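PDB 6LUM: succinate dehydrogenase subunit D from Mycolicibacterium smegmatis MC2 51, which forms part of the membrane domain of succinate dehydrogenase, binding haem and menaquinone there, and probably helps carry electrons between succinate oxidation and the quinone pool. Local coordinates for residues F60-H65 with W96-L100; L101-I106 with T140-S145. One frame throughout, in Å; residues are numbered along the deposited sequence.

Interaction 1: F60-H65 with W96-L100. With HEM (protoporphyrin IX containing Fe), chain S; MQ9 (menaquinone-9), chain C.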
loop_
_atom_site.group_PDB
_atom_site.type_symbol
_atom_site.label_atom_id
_atom_site.label_comp_id
_atom_site.label_asym_id
_atom_site.label_seq_id
_atom_site.Cartn_x
_atom_site.Cartn_y
_atom_site.Cartn_z
ATOM N N PHE B 60 17.257 -7.307 44.535
ATOM C CA PHE B 60 17.410 -8.287 45.602
ATOM C C PHE B 60 18.640 -9.153 45.394
ATOM O O PHE B 60 19.481 -9.264 46.287
ATOM C CB PHE B 60 16.159 -9.146 45.690
ATOM C CG PHE B 60 14.917 -8.358 45.917
ATOM C CD1 PHE B 60 14.633 -7.844 47.163
ATOM C CD2 PHE B 60 14.043 -8.109 44.883
ATOM C CE1 PHE B 60 13.494 -7.109 47.373
ATOM C CE2 PHE B 60 12.906 -7.375 45.090
ATOM C CZ PHE B 60 12.631 -6.875 46.335
ATOM N N LEU B 61 18.776 -9.762 44.213
ATOM C CA LEU B 61 19.884 -10.693 44.011
ATOM C C LEU B 61 21.236 -10.017 44.218
ATOM O O LEU B 61 22.043 -10.466 45.035
ATOM C CB LEU B 61 19.796 -11.325 42.629
ATOM C CG LEU B 61 18.606 -12.247 42.394
ATOM C CD1 LEU B 61 18.552 -12.656 40.965
ATOM C CD2 LEU B 61 18.682 -13.453 43.255
ATOM N N ALA B 62 21.493 -8.915 43.515
ATOM C CA ALA B 62 22.808 -8.289 43.548
ATOM C C ALA B 62 23.093 -7.623 44.883
ATOM O O ALA B 62 24.213 -7.715 45.393
ATOM C CB ALA B 62 22.934 -7.276 42.418
ATOM N N LEU B 63 22.111 -6.945 45.478
ATOM C CA LEU B 63 22.401 -6.287 46.740
ATOM C C LEU B 63 22.515 -7.281 47.881
ATOM O O LEU B 63 23.319 -7.071 48.789
ATOM C CB LEU B 63 21.348 -5.228 47.036
ATOM C CG LEU B 63 21.381 -4.015 46.107
ATOM C CD1 LEU B 63 20.625 -2.881 46.724
ATOM C CD2 LEU B 63 22.791 -3.589 45.800
ATOM N N GLY B 64 21.759 -8.377 47.856
ATOM C CA GLY B 64 21.952 -9.402 48.863
ATOM C C GLY B 64 23.292 -10.090 48.733
ATOM O O GLY B 64 23.941 -10.388 49.737
ATOM N N HIS B 65 23.727 -10.350 47.499
ATOM C CA HIS B 65 25.071 -10.864 47.277
ATOM C C HIS B 65 26.116 -9.941 47.877
ATOM O O HIS B 65 26.990 -10.379 48.631
ATOM C CB HIS B 65 25.309 -11.028 45.784
ATOM C CG HIS B 65 26.506 -11.847 45.452
ATOM N ND1 HIS B 65 27.732 -11.291 45.190
ATOM C CD2 HIS B 65 26.666 -13.183 45.335
ATOM C CE1 HIS B 65 28.600 -12.249 44.931
ATOM N NE2 HIS B 65 27.978 -13.407 45.015
ATOM N N TRP B 96 20.474 -19.090 43.852
ATOM C CA TRP B 96 20.689 -17.653 43.916
ATOM C C TRP B 96 21.800 -17.224 42.976
ATOM O O TRP B 96 21.641 -16.269 42.216
ATOM C CB TRP B 96 21.004 -17.261 45.352
ATOM C CG TRP B 96 21.209 -15.815 45.619
ATOM C CD1 TRP B 96 22.185 -15.017 45.118
ATOM C CD2 TRP B 96 20.451 -15.004 46.507
ATOM N NE1 TRP B 96 22.067 -13.755 45.618
ATOM C CE2 TRP B 96 21.007 -13.724 46.479
ATOM C CE3 TRP B 96 19.344 -15.234 47.315
ATOM C CZ2 TRP B 96 20.500 -12.681 47.232
ATOM C CZ3 TRP B 96 18.841 -14.195 48.052
ATOM C CH2 TRP B 96 19.417 -12.938 48.008
ATOM N N ASP B 97 22.932 -17.929 42.997
ATOM C CA ASP B 97 24.045 -17.547 42.134
ATOM C C ASP B 97 23.775 -17.851 40.672
ATOM O O ASP B 97 24.241 -17.117 39.803
ATOM C CB ASP B 97 25.315 -18.243 42.573
ATOM C CG ASP B 97 25.830 -17.720 43.866
ATOM O OD1 ASP B 97 25.871 -16.494 44.036
ATOM O OD2 ASP B 97 26.197 -18.534 44.723
ATOM N N MET B 98 23.027 -18.906 40.364
ATOM C CA MET B 98 22.697 -19.140 38.964
ATOM C C MET B 98 21.777 -18.060 38.418
ATOM O O MET B 98 21.989 -17.558 37.307
ATOM C CB MET B 98 22.059 -20.503 38.788
ATOM C CG MET B 98 21.936 -20.916 37.345
ATOM S SD MET B 98 23.514 -21.163 36.539
ATOM C CE MET B 98 23.391 -22.871 36.099
ATOM N N ALA B 99 20.746 -17.691 39.177
ATOM C CA ALA B 99 19.871 -16.607 38.758
ATOM C C ALA B 99 20.630 -15.301 38.651
ATOM O O ALA B 99 20.412 -14.528 37.717
ATOM C CB ALA B 99 18.716 -16.466 39.732
ATOM N N LEU B 100 21.525 -15.029 39.597
ATOM C CA LEU B 100 22.330 -13.820 39.528
ATOM C C LEU B 100 23.162 -13.791 38.258
ATOM O O LEU B 100 23.159 -12.796 37.535
ATOM C CB LEU B 100 23.209 -13.723 40.769
ATOM C CG LEU B 100 24.150 -12.550 40.977
ATOM C CD1 LEU B 100 23.453 -11.259 40.753
ATOM C CD2 LEU B 100 24.668 -12.605 42.359
HETATM C CHA HEM S . 30.463 -15.186 42.456
HETATM C CHB HEM S . 32.628 -12.313 45.656
HETATM C CHC HEM S . 30.415 -8.590 43.657
HETATM C CHD HEM S . 27.921 -11.551 40.764
HETATM C C1A HEM S . 31.113 -14.619 43.509
HETATM C C2A HEM S . 31.470 -15.452 44.626
HETATM C C3A HEM S . 32.072 -14.667 45.497
HETATM C C4A HEM S . 32.086 -13.339 44.944
HETATM C CMA HEM S . 32.672 -14.998 46.872
HETATM C CAA HEM S . 31.147 -16.970 44.631
HETATM C CBA HEM S . 30.980 -17.648 45.984
HETATM C CGA HEM S . 29.536 -17.851 46.318
HETATM O O1A HEM S . 29.225 -18.136 47.495
HETATM O O2A HEM S . 28.693 -17.715 45.415
HETATM C C1B HEM S . 32.246 -11.049 45.383
HETATM C C2B HEM S . 32.782 -9.880 45.994
HETATM C C3B HEM S . 32.165 -8.837 45.445
HETATM C C4B HEM S . 31.241 -9.338 44.454
HETATM C CMB HEM S . 33.852 -9.944 47.096
HETATM C CAB HEM S . 32.368 -7.338 45.723
HETATM C CBB HEM S . 33.469 -6.850 46.291
HETATM C C1C HEM S . 29.562 -9.081 42.702
HETATM C C2C HEM S . 28.723 -8.282 41.850
HETATM C C3C HEM S . 28.035 -9.108 41.058
HETATM C C4C HEM S . 28.430 -10.441 41.376
HETATM C CMC HEM S . 28.687 -6.745 41.919
HETATM C CAC HEM S . 27.001 -8.837 39.952
HETATM C CBC HEM S . 26.728 -7.628 39.471
HETATM C C1D HEM S . 28.388 -12.814 40.946
HETATM C C2D HEM S . 27.976 -13.995 40.256
HETATM C C3D HEM S . 28.671 -15.020 40.712
HETATM C C4D HEM S . 29.549 -14.507 41.723
HETATM C CMD HEM S . 26.918 -14.041 39.167
HETATM C CAD HEM S . 28.554 -16.478 40.248
HETATM C CBD HEM S . 29.896 -16.916 39.688
HETATM C CGD HEM S . 29.727 -18.160 38.884
HETATM O O1D HEM S . 30.746 -18.733 38.448
HETATM O O2D HEM S . 28.568 -18.573 38.692
HETATM N NA HEM S . 31.528 -13.288 43.657
HETATM N NB HEM S . 31.314 -10.703 44.442
HETATM N NC HEM S . 29.353 -10.401 42.389
HETATM N ND HEM S . 29.346 -13.160 41.849
HETATM FE FE HEM S . 30.418 -11.879 43.045
HETATM C C5 MQ9 C . 19.931 -26.030 36.995
HETATM C C5M MQ9 C . 19.215 -26.858 35.920
HETATM C C4 MQ9 C . 21.075 -26.564 37.620
HETATM O O4 MQ9 C . 21.564 -27.873 37.258
HETATM C C3 MQ9 C . 21.755 -25.835 38.604
HETATM C C2 MQ9 C . 21.303 -24.607 38.954
HETATM C C1 MQ9 C . 20.144 -24.067 38.324
HETATM O O1 MQ9 C . 19.654 -22.766 38.683
HETATM C C6 MQ9 C . 19.469 -24.789 37.351
HETATM C C3A MQ9 C . 22.951 -26.416 39.241
HETATM C C3B MQ9 C . 23.640 -25.673 40.234
HETATM C C3C MQ9 C . 23.183 -24.420 40.588
HETATM C C3D MQ9 C . 22.003 -23.854 39.962
HETATM C C7 MQ9 C . 18.230 -24.173 36.677
HETATM C C8 MQ9 C . 18.658 -23.496 35.293
HETATM C C9 MQ9 C . 18.222 -22.011 35.005
HETATM C C10 MQ9 C . 18.916 -21.548 33.788
HETATM C C11 MQ9 C . 18.553 -21.038 36.169
HETATM C C12 MQ9 C . 18.649 -19.581 35.646
HETATM C C13 MQ9 C . 17.491 -18.635 36.200
HETATM C C14 MQ9 C . 16.652 -17.960 35.097
HETATM C C15 MQ9 C . 17.339 -18.065 33.738
HETATM C C16 MQ9 C . 16.471 -16.512 35.436
#
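W96 and L61 make the main polar and aromatic contacts. The indole NE1 gives a weak hydrogen bond to the backbone oxygen of L61 (W96 NE1 to L61 O, 3.3 Å), bent to 129° at the hydrogen. That oxygen already takes the helical bond from H65 N, so the indole is a second, weaker donor. With CG anti to the backbone N (chi1 -178°), W96 reaches across to the other helix, and its six-membered ring presents its edge to the CA of G64, where a missing side chain makes room.

A CH-pi contact joins the same pair: L61 CD2 stands 4.0 Å from the centroid of the W96 five-membered ring, only 8° off its normal.

The remaining apolar packing belongs to the leucines. L61 CD1 meets A99 CB at 4.0 Å, while L100 divides its methyls, CD1 going to L61 CB and A62, and CD2 to the imidazole, where L100 CD2 lies 3.6 Å from H65 CD2.

D97 comes to the H65 ring edge with OD1, the carboxylate plane nearly perpendicular to the ring. Its OD2 accepts from W88 NE1 and lies 2.7 Å from propionate O2A of the haem, close enough that one of the two acid groups probably holds a proton.

Closest to the haem iron is H65 CE1, with ND1 and NE2 both 3.5 Å from the metal, so the modelled turn of the ring is doubtful. Its position is still consistent with an axial ligand in the histidine-ligated haem site of a transmembrane succinate dehydrogenase subunit.

Interaction 2: L101-I106 with T140-S145. With HEM (protoporphyrin IX containing Fe), chain S.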
loop_
_atom_site.group_PDB
_atom_site.type_symbol
_atom_site.label_atom_id
_atom_site.label_comp_id
_atom_site.label_asym_id
_atom_site.label_seq_id
_atom_site.Cartn_x
_atom_site.Cartn_y
_atom_site.Cartn_z
ATOM N N LEU B 101 23.855 -14.885 37.944
ATOM C CA LEU B 101 24.671 -14.927 36.734
ATOM C C LEU B 101 23.841 -14.679 35.491
ATOM O O LEU B 101 24.182 -13.829 34.667
ATOM C CB LEU B 101 25.383 -16.269 36.627
ATOM C CG LEU B 101 26.130 -16.572 35.335
ATOM C CD1 LEU B 101 27.499 -15.975 35.360
ATOM C CD2 LEU B 101 26.224 -18.042 35.179
ATOM N N TRP B 102 22.737 -15.402 35.340
ATOM C CA TRP B 102 21.979 -15.298 34.100
ATOM C C TRP B 102 21.308 -13.939 33.965
ATOM O O TRP B 102 21.440 -13.279 32.929
ATOM C CB TRP B 102 20.976 -16.441 34.011
ATOM C CG TRP B 102 21.638 -17.628 33.447
ATOM C CD1 TRP B 102 22.394 -18.521 34.113
ATOM C CD2 TRP B 102 21.675 -18.014 32.076
ATOM N NE1 TRP B 102 22.887 -19.458 33.256
ATOM C CE2 TRP B 102 22.455 -19.170 31.994
ATOM C CE3 TRP B 102 21.106 -17.503 30.912
ATOM C CZ2 TRP B 102 22.683 -19.826 30.797
ATOM C CZ3 TRP B 102 21.335 -18.154 29.728
ATOM C CH2 TRP B 102 22.114 -19.302 29.678
ATOM N N LEU B 103 20.605 -13.487 35.002
ATOM C CA LEU B 103 19.952 -12.188 34.937
ATOM C C LEU B 103 20.961 -11.072 34.736
ATOM O O LEU B 103 20.749 -10.184 33.910
ATOM C CB LEU B 103 19.142 -11.946 36.202
ATOM C CG LEU B 103 17.813 -12.679 36.300
ATOM C CD1 LEU B 103 17.109 -12.270 37.546
ATOM C CD2 LEU B 103 16.960 -12.391 35.108
ATOM N N ALA B 104 22.071 -11.096 35.473
ATOM C CA ALA B 104 23.038 -10.016 35.380
ATOM C C ALA B 104 23.704 -9.978 34.020
ATOM O O ALA B 104 23.898 -8.901 33.459
ATOM C CB ALA B 104 24.084 -10.155 36.475
ATOM N N MET B 105 24.054 -11.134 33.456
ATOM C CA MET B 105 24.716 -11.117 32.161
ATOM C C MET B 105 23.768 -10.693 31.055
ATOM O O MET B 105 24.162 -9.934 30.174
ATOM C CB MET B 105 25.328 -12.475 31.840
ATOM C CG MET B 105 26.572 -12.825 32.630
ATOM S SD MET B 105 27.720 -11.473 32.907
ATOM C CE MET B 105 28.438 -11.272 31.291
ATOM N N ILE B 106 22.513 -11.148 31.073
ATOM C CA ILE B 106 21.600 -10.720 30.014
ATOM C C ILE B 106 21.266 -9.238 30.149
ATOM O O ILE B 106 21.197 -8.511 29.152
ATOM C CB ILE B 106 20.330 -11.585 30.003
ATOM C CG1 ILE B 106 20.681 -13.061 30.022
ATOM C CG2 ILE B 106 19.541 -11.324 28.759
ATOM C CD1 ILE B 106 21.383 -13.511 28.808
ATOM N N THR B 140 31.166 -15.933 29.066
ATOM C CA THR B 140 30.983 -15.801 30.506
ATOM C C THR B 140 29.807 -16.631 31.000
ATOM O O THR B 140 29.892 -17.260 32.056
ATOM C CB THR B 140 30.805 -14.337 30.873
ATOM O OG1 THR B 140 32.063 -13.675 30.751
ATOM C CG2 THR B 140 30.342 -14.205 32.283
ATOM N N LEU B 141 28.717 -16.680 30.241
ATOM C CA LEU B 141 27.574 -17.480 30.661
ATOM C C LEU B 141 27.905 -18.963 30.690
ATOM O O LEU B 141 27.557 -19.651 31.650
ATOM C CB LEU B 141 26.383 -17.220 29.753
ATOM C CG LEU B 141 25.544 -16.003 30.103
ATOM C CD1 LEU B 141 24.432 -15.851 29.122
ATOM C CD2 LEU B 141 24.997 -16.159 31.469
ATOM N N VAL B 142 28.580 -19.485 29.663
ATOM C CA VAL B 142 28.863 -20.918 29.682
ATOM C C VAL B 142 29.907 -21.256 30.736
ATOM O O VAL B 142 29.825 -22.308 31.371
ATOM C CB VAL B 142 29.276 -21.443 28.294
ATOM C CG1 VAL B 142 28.299 -20.993 27.240
ATOM C CG2 VAL B 142 30.674 -21.040 27.943
ATOM N N LEU B 143 30.869 -20.371 30.989
ATOM C CA LEU B 143 31.864 -20.664 32.011
ATOM C C LEU B 143 31.252 -20.636 33.405
ATOM O O LEU B 143 31.505 -21.528 34.224
ATOM C CB LEU B 143 33.014 -19.676 31.907
ATOM C CG LEU B 143 34.233 -20.028 32.737
ATOM C CD1 LEU B 143 34.716 -21.404 32.371
ATOM C CD2 LEU B 143 35.309 -19.004 32.513
ATOM N N GLY B 144 30.441 -19.622 33.700
ATOM C CA GLY B 144 29.787 -19.574 34.990
ATOM C C GLY B 144 28.830 -20.724 35.199
ATOM O O GLY B 144 28.781 -21.313 36.279
ATOM N N SER B 145 28.055 -21.065 34.172
ATOM C CA SER B 145 27.130 -22.180 34.294
ATOM C C SER B 145 27.871 -23.484 34.511
ATOM O O SER B 145 27.439 -24.316 35.306
ATOM C CB SER B 145 26.261 -22.270 33.051
ATOM O OG SER B 145 25.500 -21.099 32.891
HETATM C CHA HEM S . 30.463 -15.186 42.456
HETATM C CHB HEM S . 32.628 -12.313 45.656
HETATM C CHC HEM S . 30.415 -8.590 43.657
HETATM C CHD HEM S . 27.921 -11.551 40.764
HETATM C C1A HEM S . 31.113 -14.619 43.509
HETATM C C2A HEM S . 31.470 -15.452 44.626
HETATM C C3A HEM S . 32.072 -14.667 45.497
HETATM C C4A HEM S . 32.086 -13.339 44.944
HETATM C CMA HEM S . 32.672 -14.998 46.872
HETATM C CAA HEM S . 31.147 -16.970 44.631
HETATM C CBA HEM S . 30.980 -17.648 45.984
HETATM C CGA HEM S . 29.536 -17.851 46.318
HETATM O O1A HEM S . 29.225 -18.136 47.495
HETATM O O2A HEM S . 28.693 -17.715 45.415
HETATM C C1B HEM S . 32.246 -11.049 45.383
HETATM C C2B HEM S . 32.782 -9.880 45.994
HETATM C C3B HEM S . 32.165 -8.837 45.445
HETATM C C4B HEM S . 31.241 -9.338 44.454
HETATM C CMB HEM S . 33.852 -9.944 47.096
HETATM C CAB HEM S . 32.368 -7.338 45.723
HETATM C CBB HEM S . 33.469 -6.850 46.291
HETATM C C1C HEM S . 29.562 -9.081 42.702
HETATM C C2C HEM S . 28.723 -8.282 41.850
HETATM C C3C HEM S . 28.035 -9.108 41.058
HETATM C C4C HEM S . 28.430 -10.441 41.376
HETATM C CMC HEM S . 28.687 -6.745 41.919
HETATM C CAC HEM S . 27.001 -8.837 39.952
HETATM C CBC HEM S . 26.728 -7.628 39.471
HETATM C C1D HEM S . 28.388 -12.814 40.946
HETATM C C2D HEM S . 27.976 -13.995 40.256
HETATM C C3D HEM S . 28.671 -15.020 40.712
HETATM C C4D HEM S . 29.549 -14.507 41.723
HETATM C CMD HEM S . 26.918 -14.041 39.167
HETATM C CAD HEM S . 28.554 -16.478 40.248
HETATM C CBD HEM S . 29.896 -16.916 39.688
HETATM C CGD HEM S . 29.727 -18.160 38.884
HETATM O O1D HEM S . 30.746 -18.733 38.448
HETATM O O2D HEM S . 28.568 -18.573 38.692
HETATM N NA HEM S . 31.528 -13.288 43.657
HETATM N NB HEM S . 31.314 -10.703 44.442
HETATM N NC HEM S . 29.353 -10.401 42.389
HETATM N ND HEM S . 29.346 -13.160 41.849
HETATM FE FE HEM S . 30.418 -11.879 43.045
#
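Helix segments 101-106 and 140-145 run nearly antiparallel, 169° between their directions with axes 10.3 Å apart at closest, and pair L101 with G144 and W102 with L141.

L141 is the side chain that the other helix closes around. Its CD2 sits over the face of the W102 five-membered ring, 4.0 Å from the centroid and 15° off the normal, and also meets M105 CB at 3.7 Å. CD1, the other branch, lies over the six-membered ring on the same face, near CZ3, and touches CD1 of I106. Residues L101, W102, M105 and I106 together make the hole that receives this leucine.

The fit is reciprocal. L101, its CG anti to the backbone N, sets its side chain among T140, L141, G144 and S145; L101 CD2 rests on the backbone, 3.7 Å from G144 C, and the lack of a side chain at G144 leaves room for L101 CD1. Farther along, the methionine chain of M105 bends at chi2 and chi3 to bring CE to T140 CG2 at 3.6 Å, the two side chains crossing at about a right angle.

One polar link sits at the indole. W102 NE1 donates to S145 OG (3.1 Å), with the oxygen tilted out of the ring plane and the bond bent to 138° at the hydrogen. S145 OG in turn donates to L141 O at 2.8 Å, one turn back. This carbonyl also accepts from S145 N, the two donors arriving from opposite faces of its plane, so the serine hydroxyl is fixed between its own helix and the tryptophan.

Mutual knobs-into-holes packing, eased by a small residue, is characteristic of antiparallel neighbours in a transmembrane helix bundle, here helices 91-119 and 123-149; L101 and G144 also border the haem, and the W102-S145 bond joins residues of two menaquinone pockets.

How the interactions relate
Helix 91-119 serves both contacts in succession: residues 96-100 meet helix 43-70 in interaction 1, and residues 101-106 meet helix 123-149 in interaction 2, with centres about 12 Å apart. The two patches touch, L61 CD1 lying 3.7 Å from L103 CD1, and M98 SD 4.2 Å from S145 OG. They also share one haem, whose methyl CMD is 3.6 Å from L100 CG and 3.4 Å from L101 N. M98 and W102 line a common menaquinone pocket, while S145 borders another. Together the contacts thus hold the three helices around haem and quinone, consistent with electron transfer between these cofactors.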